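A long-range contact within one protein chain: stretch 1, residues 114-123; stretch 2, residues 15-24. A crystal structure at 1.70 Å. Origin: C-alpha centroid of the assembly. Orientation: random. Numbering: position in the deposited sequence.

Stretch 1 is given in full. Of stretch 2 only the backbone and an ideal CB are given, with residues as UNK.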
ATOM      1  N   LEU A 114      -1.751  -3.197  -4.884  1.00 14.05           N
ATOM      2  CA  LEU A 114      -1.176  -3.829  -3.692  1.00 15.93           C
ATOM      3  C   LEU A 114      -1.937  -3.459  -2.448  1.00 16.14           C
ATOM      4  O   LEU A 114      -2.336  -4.344  -1.703  1.00 17.13           O
ATOM      5  CB  LEU A 114       0.288  -3.470  -3.524  1.00 16.57           C
ATOM      6  CG  LEU A 114       1.150  -4.172  -4.524  1.00 19.78           C
ATOM      7  CD1 LEU A 114       2.443  -3.416  -4.559  1.00 19.93           C
ATOM      8  CD2 LEU A 114       1.342  -5.625  -4.009  1.00 20.48           C
ATOM      9  N   ALA A 115      -2.124  -2.176  -2.207  1.00 15.46           N
ATOM     10  CA  ALA A 115      -2.808  -1.734  -0.966  1.00 16.16           C
ATOM     11  C   ALA A 115      -4.226  -2.226  -0.947  1.00 16.00           C
ATOM     12  O   ALA A 115      -4.736  -2.591   0.119  1.00 15.56           O
ATOM     13  CB  ALA A 115      -2.762  -0.226  -0.772  1.00 17.07           C
ATOM     14  N   THR A 116      -4.918  -2.233  -2.103  1.00 15.65           N
ATOM     15  CA  THR A 116      -6.262  -2.709  -2.200  1.00 17.48           C
ATOM     16  C   THR A 116      -6.383  -4.147  -1.681  1.00 17.56           C
ATOM     17  O   THR A 116      -7.259  -4.469  -0.855  1.00 17.93           O
ATOM     18  CB  THR A 116      -6.806  -2.587  -3.664  1.00 19.65           C
ATOM     19  OG1 THR A 116      -6.680  -1.218  -4.096  1.00 22.12           O
ATOM     20  CG2 THR A 116      -8.231  -3.061  -3.727  1.00 21.17           C
ATOM     21  N   VAL A 117      -5.428  -5.006  -2.085  1.00 16.91           N
ATOM     22  CA  VAL A 117      -5.389  -6.389  -1.610  1.00 18.09           C
ATOM     23  C   VAL A 117      -5.032  -6.508  -0.113  1.00 14.87           C
ATOM     24  O   VAL A 117      -5.723  -7.199   0.647  1.00 16.23           O
ATOM     25  CB  VAL A 117      -4.437  -7.207  -2.472  1.00 20.72           C
ATOM     26  CG1 VAL A 117      -4.212  -8.587  -1.881  1.00 26.01           C
ATOM     27  CG2 VAL A 117      -5.019  -7.283  -3.865  1.00 23.09           C
ATOM     28  N   GLY A 118      -4.021  -5.768   0.303  1.00 13.82           N
ATOM     29  CA  GLY A 118      -3.577  -5.836   1.680  1.00 13.28           C
ATOM     30  C   GLY A 118      -4.647  -5.346   2.632  1.00 13.00           C
ATOM     31  O   GLY A 118      -4.921  -5.940   3.693  1.00 14.39           O
ATOM     32  N   LEU A 119      -5.306  -4.261   2.254  1.00 13.50           N
ATOM     33  CA  LEU A 119      -6.363  -3.679   3.080  1.00 14.20           C
ATOM     34  C   LEU A 119      -7.597  -4.595   3.132  1.00 14.93           C
ATOM     35  O   LEU A 119      -8.258  -4.728   4.167  1.00 14.54           O
ATOM     36  CB  LEU A 119      -6.763  -2.292   2.578  1.00 14.58           C
ATOM     37  CG  LEU A 119      -5.695  -1.241   2.800  1.00 14.52           C
ATOM     38  CD1 LEU A 119      -5.941   0.028   2.022  1.00 14.80           C
ATOM     39  CD2 LEU A 119      -5.567  -0.922   4.273  1.00 16.65           C
ATOM     40  N   LYS A 120      -7.930  -5.244   2.005  1.00 13.65           N
ATOM     41  CA  LYS A 120      -9.002  -6.258   2.002  1.00 16.32           C
ATOM     42  C   LYS A 120      -8.698  -7.334   3.024  1.00 14.81           C
ATOM     43  O   LYS A 120      -9.573  -7.717   3.824  1.00 16.58           O
ATOM     44  CB  LYS A 120      -9.114  -6.898   0.603  1.00 18.41           C
ATOM     45  CG  LYS A 120      -9.850  -8.244   0.599  1.00 23.80           C
ATOM     46  CD  LYS A 120      -9.659  -8.934  -0.781  1.00 29.00           C
ATOM     47  CE  LYS A 120     -10.025 -10.419  -0.776  1.00 31.60           C
ATOM     48  NZ  LYS A 120     -11.522 -10.472  -0.625  1.00 33.50           N
ATOM     49  N   ILE A 121      -7.512  -7.873   3.003  1.00 13.64           N
ATOM     50  CA  ILE A 121      -7.156  -8.925   3.941  1.00 14.99           C
ATOM     51  C   ILE A 121      -7.209  -8.412   5.377  1.00 14.60           C
ATOM     52  O   ILE A 121      -7.804  -9.018   6.239  1.00 15.38           O
ATOM     53  CB  ILE A 121      -5.772  -9.495   3.645  1.00 15.21           C
ATOM     54  CG1 ILE A 121      -5.750 -10.156   2.248  1.00 18.95           C
ATOM     55  CG2 ILE A 121      -5.316 -10.419   4.749  1.00 16.64           C
ATOM     56  CD1 ILE A 121      -4.334 -10.396   1.787  1.00 21.01           C
ATOM     57  N   LEU A 122      -6.637  -7.230   5.616  1.00 13.50           N
ATOM     58  CA  LEU A 122      -6.686  -6.633   6.966  1.00 13.05           C
ATOM     59  C   LEU A 122      -8.073  -6.368   7.462  1.00 12.70           C
ATOM     60  O   LEU A 122      -8.361  -6.571   8.662  1.00 13.43           O
ATOM     61  CB  LEU A 122      -5.759  -5.388   7.099  1.00 13.44           C
ATOM     62  CG  LEU A 122      -4.298  -5.720   6.944  1.00 13.38           C
ATOM     63  CD1 LEU A 122      -3.481  -4.444   6.832  1.00 14.01           C
ATOM     64  CD2 LEU A 122      -3.779  -6.561   8.119  1.00 14.40           C
ATOM     65  N   ASN A 123      -8.948  -5.862   6.568  1.00 12.44           N
ATOM     66  CA  ASN A 123     -10.355  -5.632   6.934  1.00 13.30           C
ATOM     67  C   ASN A 123     -11.089  -6.903   7.314  1.00 12.91           C
ATOM     68  O   ASN A 123     -11.653  -7.040   8.367  1.00 14.91           O
ATOM     69  CB  ASN A 123     -11.025  -4.962   5.724  1.00 14.11           C
ATOM     70  CG  ASN A 123     -12.406  -4.479   5.996  1.00 16.41           C
ATOM     71  OD1 ASN A 123     -12.928  -4.470   7.108  1.00 17.23           O
ATOM     72  ND2 ASN A 123     -13.055  -4.047   4.929  1.00 19.98           N
ATOM     73  N   UNK A  15       0.352 -12.720  10.854  1.00 19.20           N
ATOM     74  CA  UNK A  15      -0.074 -12.333   9.515  1.00 19.82           C
ATOM     75  C   UNK A  15      -0.521 -10.887   9.441  1.00 17.93           C
ATOM     76  O   UNK A  15      -0.228 -10.162   8.451  1.00 16.89           O
ATOM     77  CB  UNK A  15      -1.209 -13.244   9.043  1.00 19.82           C
ATOM     78  N   UNK A  16      -1.250 -10.456  10.444  1.00 16.02           N
ATOM     79  CA  UNK A  16      -1.675  -9.068  10.511  1.00 16.32           C
ATOM     80  C   UNK A  16      -0.494  -8.131  10.626  1.00 17.47           C
ATOM     81  O   UNK A  16      -0.419  -7.080   9.978  1.00 15.26           O
ATOM     82  CB  UNK A  16      -2.625  -8.858  11.691  1.00 16.32           C
ATOM     83  N   UNK A  17       0.467  -8.482  11.490  1.00 16.40           N
ATOM     84  CA  UNK A  17       1.640  -7.677  11.592  1.00 17.27           C
ATOM     85  C   UNK A  17       2.425  -7.658  10.310  1.00 17.31           C
ATOM     86  O   UNK A  17       3.009  -6.636   9.958  1.00 17.65           O
ATOM     87  CB  UNK A  17       2.518  -8.172  12.743  1.00 17.27           C
ATOM     88  N   UNK A  18       2.488  -8.785   9.617  1.00 18.19           N
ATOM     89  CA  UNK A  18       3.279  -8.843   8.376  1.00 19.42           C
ATOM     90  C   UNK A  18       2.722  -7.915   7.303  1.00 19.01           C
ATOM     91  O   UNK A  18       3.452  -7.093   6.714  1.00 17.95           O
ATOM     92  CB  UNK A  18       3.322 -10.276   7.842  1.00 19.42           C
ATOM     93  N   UNK A  19       1.412  -7.981   7.178  1.00 17.33           N
ATOM     94  CA  UNK A  19       0.737  -7.109   6.216  1.00 16.70           C
ATOM     95  C   UNK A  19       0.784  -5.656   6.644  1.00 17.29           C
ATOM     96  O   UNK A  19       0.975  -4.769   5.838  1.00 18.85           O
ATOM     97  CB  UNK A  19      -0.718  -7.545   6.032  1.00 16.70           C
ATOM     98  N   UNK A  20       0.591  -5.366   7.928  1.00 16.22           N
ATOM     99  CA  UNK A  20       0.662  -4.017   8.428  1.00 15.62           C
ATOM    100  C   UNK A  20       2.037  -3.390   8.165  1.00 16.06           C
ATOM    101  O   UNK A  20       2.133  -2.192   7.869  1.00 15.94           O
ATOM    102  CB  UNK A  20       0.345  -4.001   9.925  1.00 15.62           C
ATOM    103  N   UNK A  21       3.100  -4.199   8.260  1.00 16.90           N
ATOM    104  CA  UNK A  21       4.447  -3.665   8.007  1.00 18.54           C
ATOM    105  C   UNK A  21       4.615  -3.184   6.555  1.00 17.62           C
ATOM    106  O   UNK A  21       5.493  -2.327   6.280  1.00 18.82           O
ATOM    107  CB  UNK A  21       5.498  -4.732   8.322  1.00 18.54           C
ATOM    108  N   UNK A  22       3.824  -3.688   5.634  1.00 17.61           N
ATOM    109  CA  UNK A  22       3.815  -3.156   4.255  1.00 18.60           C
ATOM    110  C   UNK A  22       3.283  -1.733   4.196  1.00 19.67           C
ATOM    111  O   UNK A  22       3.689  -0.963   3.342  1.00 20.88           O
ATOM    112  CB  UNK A  22       2.971  -4.051   3.345  1.00 18.60           C
ATOM    113  N   UNK A  23       2.403  -1.387   5.108  1.00 18.14           N
ATOM    114  CA  UNK A  23       1.955   0.009   5.231  1.00 20.47           C
ATOM    115  C   UNK A  23       2.824   0.862   6.111  1.00 20.03           C
ATOM    116  O   UNK A  23       2.805   2.102   6.006  1.00 23.47           O
ATOM    117  CB  UNK A  23       0.525   0.050   5.774  1.00 20.47           C
ATOM    118  N   UNK A  24       3.558   0.228   7.001  1.00 19.92           N
ATOM    119  CA  UNK A  24       4.416   0.915   7.969  1.00 20.97           C
ATOM    120  C   UNK A  24       5.675   0.068   8.210  1.00 21.59           C
ATOM    121  O   UNK A  24       5.773  -0.654   9.211  1.00 22.49           O
ATOM    122  CB  UNK A  24       3.669   1.167   9.280  1.00 20.97           C
TER

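Stretch 1 is a continuous helix, and most of stretch 2 runs against it as a second one, with 147° between the N-to-C directions and axes 10.0 Å apart at closest approach. Stretch 1 offers an apolar surface made by Ala115, Gly118, Leu119, Ile121 and Leu122, so apolar side chains should dominate the facing positions.

Position 15 has helical angles (-69/-41) and an ideal CB with nothing of stretch 1 within 5.5 Å. The contact imposes no demand, and the residue is Gly15.

At 16 the CB points sideways, 4.4 Å from Leu122 CD2. A medium or large apolar side chain could flank that leucine. Ile16 does so, its CG2 4.1 Å from Leu122 CD2.

Positions 17 and 18 have CB atoms directed away and sideways, beyond reach of stretch 1, and many residues would serve. They are Lys17, whose NZ is hydrogen-bonded elsewhere in the structure, and Tyr18.

Position 19 points toward stretch 1. The CA of 19 lies 6.4 Å from Gly118 CA, where no side chain intervenes, and the ideal CB of 19 is 3.8 Å from Leu122 CD2. Leucine, isoleucine or methionine would suit. Leu19 (m, t) packs CB 3.9 Å from Leu122 CD2 and carries CD1 to 3.3 Å from Ile121 CG2, a close apolar contact.

At 20 the CB is sideways, 4.9 Å from Leu122 CD1; alanine, serine or another small residue would fit beside the leucine. Ser20 turns its OG back to donate a hydrogen bond to Ile16 O (2.7 Å), while OG remains 4.1 Å from Leu122 CD2. Leu122 is thus a knob among Ile16, Leu19, Ser20 and 23.

Position 21 is out of reach and undemanding: Ala21. Position 22 points toward stretch 1 but has nothing of it within 5.5 Å of its ideal CB, so a polar or larger side chain could serve. His22 makes no contact across; its ND1 donates to Tyr18 O at 2.8 Å.

Position 23 also points toward stretch 1, with nothing of stretch 1 within 5.5 Å of its ideal CB; beyond lies a hollow lined by Ala115, Gly118, Leu119 and Leu122. A long apolar or aromatic side chain would fill it. Phe23 (chi1 m) does so as a knob: CZ is 3.6 Å from Leu119 CG, CE2 3.9 Å from Ala115 CB and CE1 3.8 Å from Leu122 CD1. Gly118 C meets the ring edge, 4.2 Å from Phe23 CZ; an ideal CB on Gly118 would lie a tight 3.3 Å from Phe23 CZ.

Position 24 leaves helical angles (-145/79) and is out of reach; it is Tyr24.

Stretch 2, residues 15-24: GIKYLSAHFY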
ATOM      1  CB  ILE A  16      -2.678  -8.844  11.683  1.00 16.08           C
ATOM      2  CG1 ILE A  16      -3.977  -9.623  11.407  1.00 16.06           C
ATOM      3  CG2 ILE A  16      -2.846  -7.351  11.993  1.00 15.70           C
ATOM      4  CD1 ILE A  16      -5.010  -9.546  12.491  1.00 16.87           C
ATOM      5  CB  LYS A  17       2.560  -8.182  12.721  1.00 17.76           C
ATOM      6  CG  LYS A  17       2.041  -7.835  14.090  1.00 19.74           C
ATOM      7  CD  LYS A  17       3.031  -8.346  15.143  1.00 21.86           C
ATOM      8  CE  LYS A  17       4.288  -7.502  15.157  1.00 24.45           C
ATOM      9  NZ  LYS A  17       5.246  -8.006  16.202  1.00 30.10           N
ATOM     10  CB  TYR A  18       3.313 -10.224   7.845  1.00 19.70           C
ATOM     11  CG  TYR A  18       4.015 -10.395   6.518  1.00 21.91           C
ATOM     12  CD1 TYR A  18       5.414 -10.321   6.434  1.00 24.54           C
ATOM     13  CD2 TYR A  18       3.298 -10.541   5.336  1.00 21.78           C
ATOM     14  CE1 TYR A  18       6.046 -10.499   5.226  1.00 21.13           C
ATOM     15  CE2 TYR A  18       3.951 -10.727   4.113  1.00 22.47           C
ATOM     16  CZ  TYR A  18       5.347 -10.681   4.092  1.00 22.23           C
ATOM     17  OH  TYR A  18       6.034 -10.816   2.889  1.00 22.02           O
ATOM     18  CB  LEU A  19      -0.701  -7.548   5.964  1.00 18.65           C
ATOM     19  CG  LEU A  19      -0.807  -8.826   5.171  1.00 20.39           C
ATOM     20  CD1 LEU A  19      -2.235  -9.314   5.282  1.00 22.02           C
ATOM     21  CD2 LEU A  19      -0.354  -8.652   3.713  1.00 22.56           C
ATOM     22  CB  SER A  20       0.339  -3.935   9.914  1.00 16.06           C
ATOM     23  OG  SER A  20      -0.972  -4.397  10.139  1.00 15.03           O
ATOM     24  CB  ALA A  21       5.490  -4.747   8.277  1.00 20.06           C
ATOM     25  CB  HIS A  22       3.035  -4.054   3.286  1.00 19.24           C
ATOM     26  CG  HIS A  22       3.675  -5.387   3.048  1.00 20.17           C
ATOM     27  ND1 HIS A  22       3.899  -6.315   4.054  1.00 21.20           N
ATOM     28  CD2 HIS A  22       4.028  -5.999   1.889  1.00 22.87           C
ATOM     29  CE1 HIS A  22       4.443  -7.401   3.526  1.00 22.02           C
ATOM     30  NE2 HIS A  22       4.506  -7.240   2.212  1.00 23.13           N
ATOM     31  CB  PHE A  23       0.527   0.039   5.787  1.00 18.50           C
ATOM     32  CG  PHE A  23      -0.443  -0.666   4.901  1.00 19.01           C
ATOM     33  CD1 PHE A  23      -0.628  -2.038   4.956  1.00 19.37           C
ATOM     34  CD2 PHE A  23      -1.156   0.036   3.932  1.00 22.73           C
ATOM     35  CE1 PHE A  23      -1.492  -2.701   4.107  1.00 20.42           C
ATOM     36  CE2 PHE A  23      -2.007  -0.639   3.071  1.00 21.27           C
ATOM     37  CZ  PHE A  23      -2.174  -2.011   3.155  1.00 21.24           C
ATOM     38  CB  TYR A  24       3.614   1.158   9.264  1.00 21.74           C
ATOM     39  CG  TYR A  24       4.391   1.959  10.287  1.00 23.59           C
ATOM     40  CD1 TYR A  24       4.750   3.277  10.019  1.00 26.62           C
ATOM     41  CD2 TYR A  24       4.796   1.396  11.475  1.00 25.23           C
ATOM     42  CE1 TYR A  24       5.485   4.017  10.928  1.00 28.95           C
ATOM     43  CE2 TYR A  24       5.556   2.132  12.399  1.00 26.84           C
ATOM     44  CZ  TYR A  24       5.877   3.432  12.118  1.00 29.68           C
ATOM     45  OH  TYR A  24       6.606   4.191  13.016  1.00 33.53           O
TER
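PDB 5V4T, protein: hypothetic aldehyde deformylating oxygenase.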